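Local structure of HK97 Family Phage Portal Protein (Corynebacterium diphtheriae, 3KDR) at residues V31-L36 with T59-M64; C78-R83 with G91-P96; C120-I125 with S264-R269. The protein probably forms, as portal proteins of HK97-family phages do, the ring-shaped channel at one vertex of the capsid through which DNA is packaged. All coordinates share one frame; numbering follows the deposited sequence.

Contact 1. Residues V31-L36 with T59-M64; sequences VARTPL and TPFHRM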
loop_
_atom_site.group_PDB
_atom_site.type_symbol
_atom_site.label_atom_id
_atom_site.label_comp_id
_atom_site.label_asym_id
_atom_site.label_seq_id
_atom_site.Cartn_x
_atom_site.Cartn_y
_atom_site.Cartn_z
ATOM N N VAL C 31 13.606 38.062 -10.148
ATOM C CA VAL C 31 13.382 39.305 -10.826
ATOM C C VAL C 31 14.643 40.085 -10.789
ATOM O O VAL C 31 15.157 40.443 -11.842
ATOM C CB VAL C 31 12.275 40.150 -10.182
ATOM C CG1 VAL C 31 12.254 41.487 -10.802
ATOM C CG2 VAL C 31 10.933 39.459 -10.350
ATOM N N ALA C 32 15.165 40.318 -9.586
ATOM C CA ALA C 32 16.409 41.077 -9.427
ATOM C C ALA C 32 17.549 40.541 -10.265
ATOM O O ALA C 32 18.289 41.300 -10.794
ATOM C CB ALA C 32 16.833 41.156 -8.009
ATOM N N ARG C 33 17.671 39.248 -10.444
ATOM C CA ARG C 33 18.820 38.736 -11.165
ATOM C C ARG C 33 18.658 38.817 -12.656
ATOM O O ARG C 33 19.593 38.602 -13.420
ATOM C CB ARG C 33 19.059 37.294 -10.803
ATOM C CG ARG C 33 19.464 37.124 -9.395
ATOM C CD ARG C 33 19.711 35.688 -9.089
ATOM N NE ARG C 33 20.436 35.080 -10.182
ATOM C CZ ARG C 33 20.382 33.787 -10.494
ATOM N NH1 ARG C 33 19.657 32.924 -9.755
ATOM N NH2 ARG C 33 21.098 33.337 -11.529
ATOM N N THR C 34 17.471 39.122 -13.093
ATOM C CA THR C 34 17.211 38.978 -14.488
ATOM C C THR C 34 17.500 40.287 -15.230
ATOM O O THR C 34 16.970 41.330 -14.895
ATOM C CB THR C 34 15.784 38.585 -14.678
ATOM O OG1 THR C 34 15.535 37.423 -13.879
ATOM C CG2 THR C 34 15.509 38.310 -16.141
ATOM N N PRO C 35 18.354 40.228 -16.229
ATOM C CA PRO C 35 18.749 41.423 -16.896
ATOM C C PRO C 35 17.620 42.099 -17.646
ATOM O O PRO C 35 16.779 41.436 -18.233
ATOM C CB PRO C 35 19.806 40.923 -17.896
ATOM C CG PRO C 35 20.329 39.761 -17.350
ATOM C CD PRO C 35 19.172 39.092 -16.672
ATOM N N LEU C 36 17.656 43.423 -17.641
ATOM C CA LEU C 36 16.796 44.208 -18.478
ATOM C C LEU C 36 17.555 44.477 -19.787
ATOM O O LEU C 36 18.730 44.808 -19.760
ATOM C CB LEU C 36 16.449 45.514 -17.780
ATOM C CG LEU C 36 15.176 45.492 -16.965
ATOM C CD1 LEU C 36 15.017 46.794 -16.291
ATOM C CD2 LEU C 36 14.023 45.257 -17.847
ATOM N N THR C 59 22.671 49.621 -5.498
ATOM C CA THR C 59 22.966 48.946 -6.769
ATOM C C THR C 59 21.721 48.646 -7.582
ATOM O O THR C 59 20.583 48.629 -7.083
ATOM C CB THR C 59 23.603 47.582 -6.573
ATOM O OG1 THR C 59 22.730 46.788 -5.775
ATOM C CG2 THR C 59 24.987 47.677 -5.876
ATOM N N PRO C 60 21.923 48.396 -8.860
ATOM C CA PRO C 60 20.770 48.122 -9.700
ATOM C C PRO C 60 20.056 46.847 -9.313
ATOM O O PRO C 60 18.878 46.735 -9.567
ATOM C CB PRO C 60 21.399 48.008 -11.102
ATOM C CG PRO C 60 22.563 48.865 -11.029
ATOM C CD PRO C 60 23.117 48.631 -9.677
ATOM N N PHE C 61 20.797 45.905 -8.737
ATOM C CA PHE C 61 20.248 44.658 -8.229
ATOM C C PHE C 61 19.370 44.948 -7.041
ATOM O O PHE C 61 18.242 44.491 -6.975
ATOM C CB PHE C 61 21.385 43.710 -7.810
ATOM C CG PHE C 61 20.935 42.464 -7.088
ATOM C CD1 PHE C 61 20.532 41.345 -7.793
ATOM C CD2 PHE C 61 20.920 42.406 -5.692
ATOM C CE1 PHE C 61 20.141 40.206 -7.134
ATOM C CE2 PHE C 61 20.505 41.250 -5.032
ATOM C CZ PHE C 61 20.127 40.164 -5.761
ATOM N N HIS C 62 19.854 45.708 -6.087
ATOM C CA HIS C 62 19.007 45.977 -4.935
ATOM C C HIS C 62 17.826 46.865 -5.324
ATOM O O HIS C 62 16.751 46.785 -4.746
ATOM C CB HIS C 62 19.832 46.501 -3.743
ATOM C CG HIS C 62 20.976 45.566 -3.336
ATOM N ND1 HIS C 62 20.812 44.503 -2.453
ATOM C CD2 HIS C 62 22.291 45.536 -3.711
ATOM C CE1 HIS C 62 21.972 43.886 -2.295
ATOM N NE2 HIS C 62 22.884 44.485 -3.052
ATOM N N ARG C 63 17.971 47.647 -6.377
ATOM C CA ARG C 63 16.876 48.497 -6.776
ATOM C C ARG C 63 15.756 47.627 -7.260
ATOM O O ARG C 63 14.622 47.860 -6.953
ATOM C CB ARG C 63 17.347 49.474 -7.851
ATOM C CG ARG C 63 16.205 50.219 -8.514
ATOM C CD ARG C 63 16.606 51.032 -9.742
ATOM N NE ARG C 63 17.190 50.223 -10.790
ATOM C CZ ARG C 63 17.934 50.711 -11.787
ATOM N NH1 ARG C 63 18.170 52.010 -11.886
ATOM N NH2 ARG C 63 18.450 49.907 -12.697
HETATM N N MSE C 64 16.081 46.614 -8.029
HETATM C CA MSE C 64 15.039 45.805 -8.564
HETATM C C MSE C 64 14.474 44.946 -7.474
HETATM O O MSE C 64 13.300 44.680 -7.436
HETATM C CB MSE C 64 15.575 44.930 -9.696
HETATM C CG MSE C 64 14.465 44.309 -10.585
HETATM SE SE MSE C 64 13.139 45.599 -11.156
HETATM C CE MSE C 64 14.053 46.228 -12.741
#
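Two helix ends of the portal-protein fold pack here, the C-terminal end of helix 18-33 against the first turn of helix 60-74. Their closest backbones are at Ala-32 and Met-64, whose CA atoms lie 5.0 Å apart, a spacing that the small methyl of Ala-32 permits. That methyl points at helix 60-74 and meets Phe-61, its CB 3.6 Å from CE1, while the CG of Arg-33 comes to the edge of the same ring near its plane. Phe-61 reaches this place because its CG stands anti to the backbone N (chi1 172°), which swings the ring alongside the aliphatic part of Arg-33; the two side chains run side by side in the same direction. Met-64, a selenomethionine, also leaves anti to its N but then bends at chi2 and chi3. The Met-64 and Val-31 side chains cross at about a right angle, Met-64 CG 3.6 Å from Val-31 CG1. Thr-59 N-caps helix 60-74, its OG1 accepting from His-62 N. Val-259 and Ile-266 of helix 247-270 pack on Val-31 and Met-64, and Ser-264 of a second subunit packs on Phe-61. At the far end of the bent chain, Met-64 CE rests 3.7 Å from Leu-36 CD1.

Contact 2. Residues C78-R83 with G91-P96; sequences CWALDR and GAIHIP. With SO4 (sulfate ion), chain I.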
loop_
_atom_site.group_PDB
_atom_site.type_symbol
_atom_site.label_atom_id
_atom_site.label_comp_id
_atom_site.label_asym_id
_atom_site.label_seq_id
_atom_site.Cartn_x
_atom_site.Cartn_y
_atom_site.Cartn_z
ATOM N N CYS C 78 7.951 52.969 -5.994
ATOM C CA CYS C 78 8.488 54.200 -6.625
ATOM C C CYS C 78 9.977 54.190 -6.820
ATOM O O CYS C 78 10.739 53.773 -5.934
ATOM C CB CYS C 78 8.207 55.389 -5.751
ATOM S SG CYS C 78 8.065 56.929 -6.589
ATOM N N TRP C 79 10.392 54.678 -7.976
ATOM C CA TRP C 79 11.796 55.031 -8.218
ATOM C C TRP C 79 11.830 56.527 -8.240
ATOM O O TRP C 79 10.923 57.143 -8.790
ATOM C CB TRP C 79 12.258 54.519 -9.589
ATOM C CG TRP C 79 12.466 53.085 -9.662
ATOM C CD1 TRP C 79 12.219 52.166 -8.696
ATOM C CD2 TRP C 79 12.975 52.378 -10.759
ATOM N NE1 TRP C 79 12.564 50.927 -9.117
ATOM C CE2 TRP C 79 13.021 51.022 -10.395
ATOM C CE3 TRP C 79 13.438 52.757 -12.010
ATOM C CZ2 TRP C 79 13.467 50.047 -11.240
ATOM C CZ3 TRP C 79 13.878 51.767 -12.860
ATOM C CH2 TRP C 79 13.896 50.432 -12.466
ATOM N N ALA C 80 12.858 57.117 -7.651
ATOM C CA ALA C 80 13.074 58.564 -7.767
ATOM C C ALA C 80 14.104 58.780 -8.836
ATOM O O ALA C 80 15.231 58.356 -8.684
ATOM C CB ALA C 80 13.541 59.139 -6.487
ATOM N N LEU C 81 13.720 59.436 -9.910
ATOM C CA LEU C 81 14.585 59.538 -11.046
ATOM C C LEU C 81 15.532 60.715 -10.916
ATOM O O LEU C 81 15.122 61.786 -10.435
ATOM C CB LEU C 81 13.782 59.729 -12.309
ATOM C CG LEU C 81 12.588 58.820 -12.487
ATOM C CD1 LEU C 81 11.972 59.235 -13.761
ATOM C CD2 LEU C 81 12.970 57.354 -12.547
ATOM N N ASP C 82 16.777 60.505 -11.371
ATOM C CA ASP C 82 17.750 61.552 -11.588
ATOM C C ASP C 82 17.673 62.026 -13.020
ATOM O O ASP C 82 18.282 61.429 -13.912
ATOM C CB ASP C 82 19.141 60.998 -11.369
ATOM C CG ASP C 82 20.255 62.039 -11.590
ATOM O OD1 ASP C 82 20.012 63.243 -11.913
ATOM O OD2 ASP C 82 21.422 61.638 -11.408
ATOM N N ARG C 83 16.946 63.106 -13.259
ATOM C CA ARG C 83 16.915 63.698 -14.604
ATOM C C ARG C 83 17.853 64.872 -14.675
ATOM O O ARG C 83 17.837 65.744 -13.798
ATOM C CB ARG C 83 15.516 64.176 -14.946
ATOM C CG ARG C 83 14.580 63.047 -15.210
ATOM C CD ARG C 83 13.333 63.530 -15.874
ATOM N NE ARG C 83 12.952 62.627 -16.973
ATOM C CZ ARG C 83 12.017 61.705 -16.866
ATOM N NH1 ARG C 83 11.355 61.535 -15.746
ATOM N NH2 ARG C 83 11.720 60.951 -17.863
ATOM N N GLY C 91 19.883 58.037 -14.154
ATOM C CA GLY C 91 19.939 57.026 -13.104
ATOM C C GLY C 91 18.657 57.060 -12.294
ATOM O O GLY C 91 17.921 58.049 -12.359
ATOM N N ALA C 92 18.369 55.998 -11.562
ATOM C CA ALA C 92 17.137 55.949 -10.823
ATOM C C ALA C 92 17.353 55.108 -9.580
ATOM O O ALA C 92 17.996 54.054 -9.638
ATOM C CB ALA C 92 16.017 55.353 -11.703
ATOM N N ILE C 93 16.812 55.549 -8.459
ATOM C CA ILE C 93 16.882 54.744 -7.279
ATOM C C ILE C 93 15.523 54.459 -6.714
ATOM O O ILE C 93 14.656 55.299 -6.718
ATOM C CB ILE C 93 17.738 55.399 -6.139
ATOM C CG1 ILE C 93 17.154 56.733 -5.695
ATOM C CG2 ILE C 93 19.163 55.551 -6.547
ATOM C CD1 ILE C 93 17.578 57.115 -4.276
ATOM N N HIS C 94 15.373 53.271 -6.178
ATOM C CA HIS C 94 14.205 52.919 -5.438
ATOM C C HIS C 94 14.200 53.606 -4.134
ATOM O O HIS C 94 15.205 53.647 -3.467
ATOM C CB HIS C 94 14.234 51.444 -5.144
ATOM C CG HIS C 94 13.228 51.021 -4.132
ATOM N ND1 HIS C 94 13.517 50.976 -2.794
ATOM C CD2 HIS C 94 11.943 50.618 -4.260
ATOM C CE1 HIS C 94 12.444 50.584 -2.136
ATOM N NE2 HIS C 94 11.474 50.363 -3.002
ATOM N N ILE C 95 13.043 54.105 -3.745
ATOM C CA ILE C 95 12.888 54.779 -2.457
ATOM C C ILE C 95 11.766 54.117 -1.682
ATOM O O ILE C 95 10.807 53.609 -2.262
ATOM C CB ILE C 95 12.519 56.239 -2.663
ATOM C CG1 ILE C 95 11.239 56.364 -3.510
ATOM C CG2 ILE C 95 13.596 56.917 -3.370
ATOM C CD1 ILE C 95 10.622 57.702 -3.499
ATOM N N PRO C 96 11.844 54.150 -0.372
ATOM C CA PRO C 96 10.930 53.333 0.441
ATOM C C PRO C 96 9.549 53.843 0.416
ATOM O O PRO C 96 9.357 55.036 0.190
ATOM C CB PRO C 96 11.483 53.509 1.850
ATOM C CG PRO C 96 12.941 53.831 1.633
ATOM C CD PRO C 96 12.972 54.669 0.401
HETATM S S SO4 I . 15.724 50.557 -0.241
HETATM O O1 SO4 I . 15.571 50.789 -1.681
HETATM O O2 SO4 I . 16.494 49.315 -0.071
HETATM O O3 SO4 I . 16.470 51.712 0.304
HETATM O O4 SO4 I . 14.390 50.350 0.379
#
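Strands 76-83 and 89-95 form an antiparallel beta hairpin, with 76-83 the middle strand of a three-stranded sheet. The pairing is best formed at its centre, where Ala-80 and Ile-93 make a hydrogen-bonded pair with two bonds of unlike geometry. Ala-80 N donates to Ile-93 O over 2.7 Å, nearly along the C=O axis, whereas Ile-93 N approaches Ala-80 O from above the carbonyl plane at 3.2 Å. Toward the ends, Ile-95 N donates to Cys-78 O and Asp-82 N to Gly-91 O, in both cases in the carbonyl plane. The non-hydrogen-bonded pairs Trp-79 with His-94 and Leu-81 with Ala-92 put their side chains on one face. There the Ala-92 methyl sits between two larger groups, its CB 3.7 Å from Trp-79 CE3 and equally far from Leu-81 CD2. The indole is held by more than this: its NE1 donates to Thr-67 and Arg-63 makes a cation-pi contact with it. On the other face, that of Ala-80 and Ile-95, the packing is apolar: Ala-80 CB meets Ile-95 CG2 at 3.8 Å, and Cys-78 CB touches CG1 of the same isoleucine, a branch placed between backbone N and carbonyl carbon (chi1 57°). The looser side is at His-94, which crosses Trp-79 at about a right angle. Its NE2 donates to Asp-70, which would tend to keep the ring protonated and suit it to an anion. A sulfate, probably from the crystallisation liquor, lies at the ring edge, O1 accepting from His-94 ND1 at 2.3 Å, shorter than a normal hydrogen bond and probably imprecise at this resolution.

Contact 3. Residues C120-I125 with S264-R269; sequences CIFVGI and SAIEAR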
loop_
_atom_site.group_PDB
_atom_site.type_symbol
_atom_site.label_atom_id
_atom_site.label_comp_id
_atom_site.label_asym_id
_atom_site.label_seq_id
_atom_site.Cartn_x
_atom_site.Cartn_y
_atom_site.Cartn_z
ATOM N N CYS C 120 9.142 57.772 -10.897
ATOM C CA CYS C 120 8.457 56.725 -11.694
ATOM C C CYS C 120 7.800 55.692 -10.850
ATOM O O CYS C 120 8.466 55.026 -10.090
ATOM C CB CYS C 120 9.432 56.002 -12.573
ATOM S SG CYS C 120 8.789 54.578 -13.486
ATOM N N ILE C 121 6.493 55.556 -10.988
ATOM C CA ILE C 121 5.733 54.755 -10.065
ATOM C C ILE C 121 5.203 53.558 -10.764
ATOM O O ILE C 121 4.606 53.718 -11.802
ATOM C CB ILE C 121 4.563 55.524 -9.514
ATOM C CG1 ILE C 121 5.088 56.491 -8.472
ATOM C CG2 ILE C 121 3.504 54.559 -8.903
ATOM C CD1 ILE C 121 4.099 57.552 -8.110
ATOM N N PHE C 122 5.369 52.386 -10.158
ATOM C CA PHE C 122 4.999 51.117 -10.728
ATOM C C PHE C 122 3.773 50.562 -10.036
ATOM O O PHE C 122 3.704 50.567 -8.838
ATOM C CB PHE C 122 6.088 50.135 -10.458
ATOM C CG PHE C 122 7.373 50.451 -11.105
ATOM C CD1 PHE C 122 7.658 49.919 -12.335
ATOM C CD2 PHE C 122 8.338 51.199 -10.474
ATOM C CE1 PHE C 122 8.854 50.139 -12.962
ATOM C CE2 PHE C 122 9.551 51.427 -11.100
ATOM C CZ PHE C 122 9.796 50.894 -12.342
ATOM N N VAL C 123 2.841 50.017 -10.800
ATOM C CA VAL C 123 1.629 49.392 -10.245
ATOM C C VAL C 123 1.709 47.883 -10.406
ATOM O O VAL C 123 2.007 47.389 -11.468
ATOM C CB VAL C 123 0.401 49.858 -11.002
ATOM C CG1 VAL C 123 -0.799 49.108 -10.587
ATOM C CG2 VAL C 123 0.198 51.345 -10.817
ATOM N N GLY C 124 1.424 47.141 -9.354
ATOM C CA GLY C 124 1.715 45.724 -9.367
ATOM C C GLY C 124 0.687 44.926 -10.098
ATOM O O GLY C 124 0.101 45.416 -11.009
ATOM N N ILE C 125 0.470 43.695 -9.647
ATOM C CA ILE C 125 -0.532 42.808 -10.219
ATOM C C ILE C 125 -1.789 42.694 -9.359
ATOM O O ILE C 125 -2.808 42.153 -9.811
ATOM C CB ILE C 125 0.062 41.455 -10.478
ATOM C CG1 ILE C 125 0.511 40.801 -9.175
ATOM C CG2 ILE C 125 1.253 41.610 -11.369
ATOM C CD1 ILE C 125 1.259 39.504 -9.376
ATOM N N SER C 264 6.309 41.342 -16.136
ATOM C CA SER C 264 5.429 41.947 -17.120
ATOM C C SER C 264 4.915 43.297 -16.697
ATOM O O SER C 264 4.797 44.184 -17.502
ATOM C CB SER C 264 4.256 41.041 -17.432
ATOM O OG SER C 264 4.658 40.007 -18.312
ATOM N N ALA C 265 4.590 43.447 -15.430
ATOM C CA ALA C 265 4.072 44.700 -14.901
ATOM C C ALA C 265 5.141 45.792 -14.892
ATOM O O ALA C 265 4.863 46.963 -15.160
ATOM C CB ALA C 265 3.556 44.473 -13.500
ATOM N N ILE C 266 6.350 45.406 -14.503
ATOM C CA ILE C 266 7.467 46.322 -14.404
ATOM C C ILE C 266 7.787 46.777 -15.809
ATOM O O ILE C 266 7.920 47.952 -16.074
ATOM C CB ILE C 266 8.661 45.650 -13.711
ATOM C CG1 ILE C 266 8.301 45.428 -12.239
ATOM C CG2 ILE C 266 9.862 46.485 -13.750
ATOM C CD1 ILE C 266 9.293 44.582 -11.490
ATOM N N GLU C 267 7.850 45.831 -16.730
ATOM C CA GLU C 267 8.159 46.128 -18.131
ATOM C C GLU C 267 7.223 47.134 -18.666
ATOM O O GLU C 267 7.637 48.041 -19.401
ATOM C CB GLU C 267 7.975 44.916 -19.007
ATOM C CG GLU C 267 9.189 44.061 -19.097
ATOM C CD GLU C 267 8.905 42.702 -19.733
ATOM O OE1 GLU C 267 7.709 42.361 -19.977
ATOM O OE2 GLU C 267 9.903 41.983 -19.992
ATOM N N ALA C 268 5.950 46.945 -18.323
ATOM C CA ALA C 268 4.867 47.757 -18.840
ATOM C C ALA C 268 5.119 49.227 -18.598
ATOM O O ALA C 268 4.893 50.043 -19.493
ATOM C CB ALA C 268 3.637 47.375 -18.196
ATOM N N ARG C 269 5.594 49.530 -17.386
ATOM C CA ARG C 269 5.733 50.873 -16.881
ATOM C C ARG C 269 6.957 51.424 -17.489
ATOM O O ARG C 269 6.987 52.588 -17.834
ATOM C CB ARG C 269 5.817 50.862 -15.360
ATOM C CG ARG C 269 6.239 52.107 -14.678
ATOM C CD ARG C 269 5.257 53.264 -14.807
ATOM N NE ARG C 269 5.799 54.242 -15.716
ATOM C CZ ARG C 269 6.019 55.486 -15.420
ATOM N NH1 ARG C 269 5.729 55.972 -14.243
ATOM N NH2 ARG C 269 6.512 56.258 -16.341
#
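Strand 119-123 runs roughly antiparallel to helix 247-270 along one side of it, their segment axes 7.9 Å apart at closest and at 145°. Apolar contacts come first. Phe-122, its CG anti to the carbonyl carbon, crosses Arg-269 at about a right angle, with CD1 3.5 Å from the CG of the arginine. The same ring reaches Ile-266 through CE1, which lies 3.9 Å from CG2. Further along, Ala-265 CB meets Ile-125 CG2 at 4.2 Å. The Ala-265 methyl also sits against a backbone oxygen, Val-123 O. The polar part is carried by Arg-269, whose chain leaves anti to its N (chi1 168°) and bends at chi2 and chi3 to bring the guanidinium under Cys-120 SG. That sulfur sits over one face, 3.4 Å from NH1. Ile-121 O lies in plane at the guanidinium edge but is nearest the CD methylene and not bonded to the group. The charge is met by a salt bridge from NH2 to Asp-274. Arg-24 NH2 of a third subunit is hydrogen-bonded to Ile-125 O. Within the chain, Trp-79 meets the Phe-122 ring edge-to-face, and Leu-71 packs on both Phe-122 and Ile-266, placing Phe-122 between strand 76-83, helix 60-74 and helix 247-270.

The three contacts touch one another, their centres about 14 Å apart. Contacts 2 and 3 are buried; contact 1 is partly buried and is reached by a second subunit, while a third subunit touches contact 3 and no other chain touches contact 2. Helix 60-74 ties contact 1 to contact 2, with Arg-63 NH1 bonded to Ala-92 O and its CD packed on Trp-79. The sheet ties contact 2 to contact 3, where Trp-79 O and Cys-120 N pair between neighbouring strands. Contact 1 meets contact 3 through Met-64 SE on Ile-266 CD1. Chemistry differs accordingly: apolar side chains in contact 1, backbone bonding in contact 2, and in contact 3 an arginine whose guanidinium is covered on one face by a cysteine sulfur.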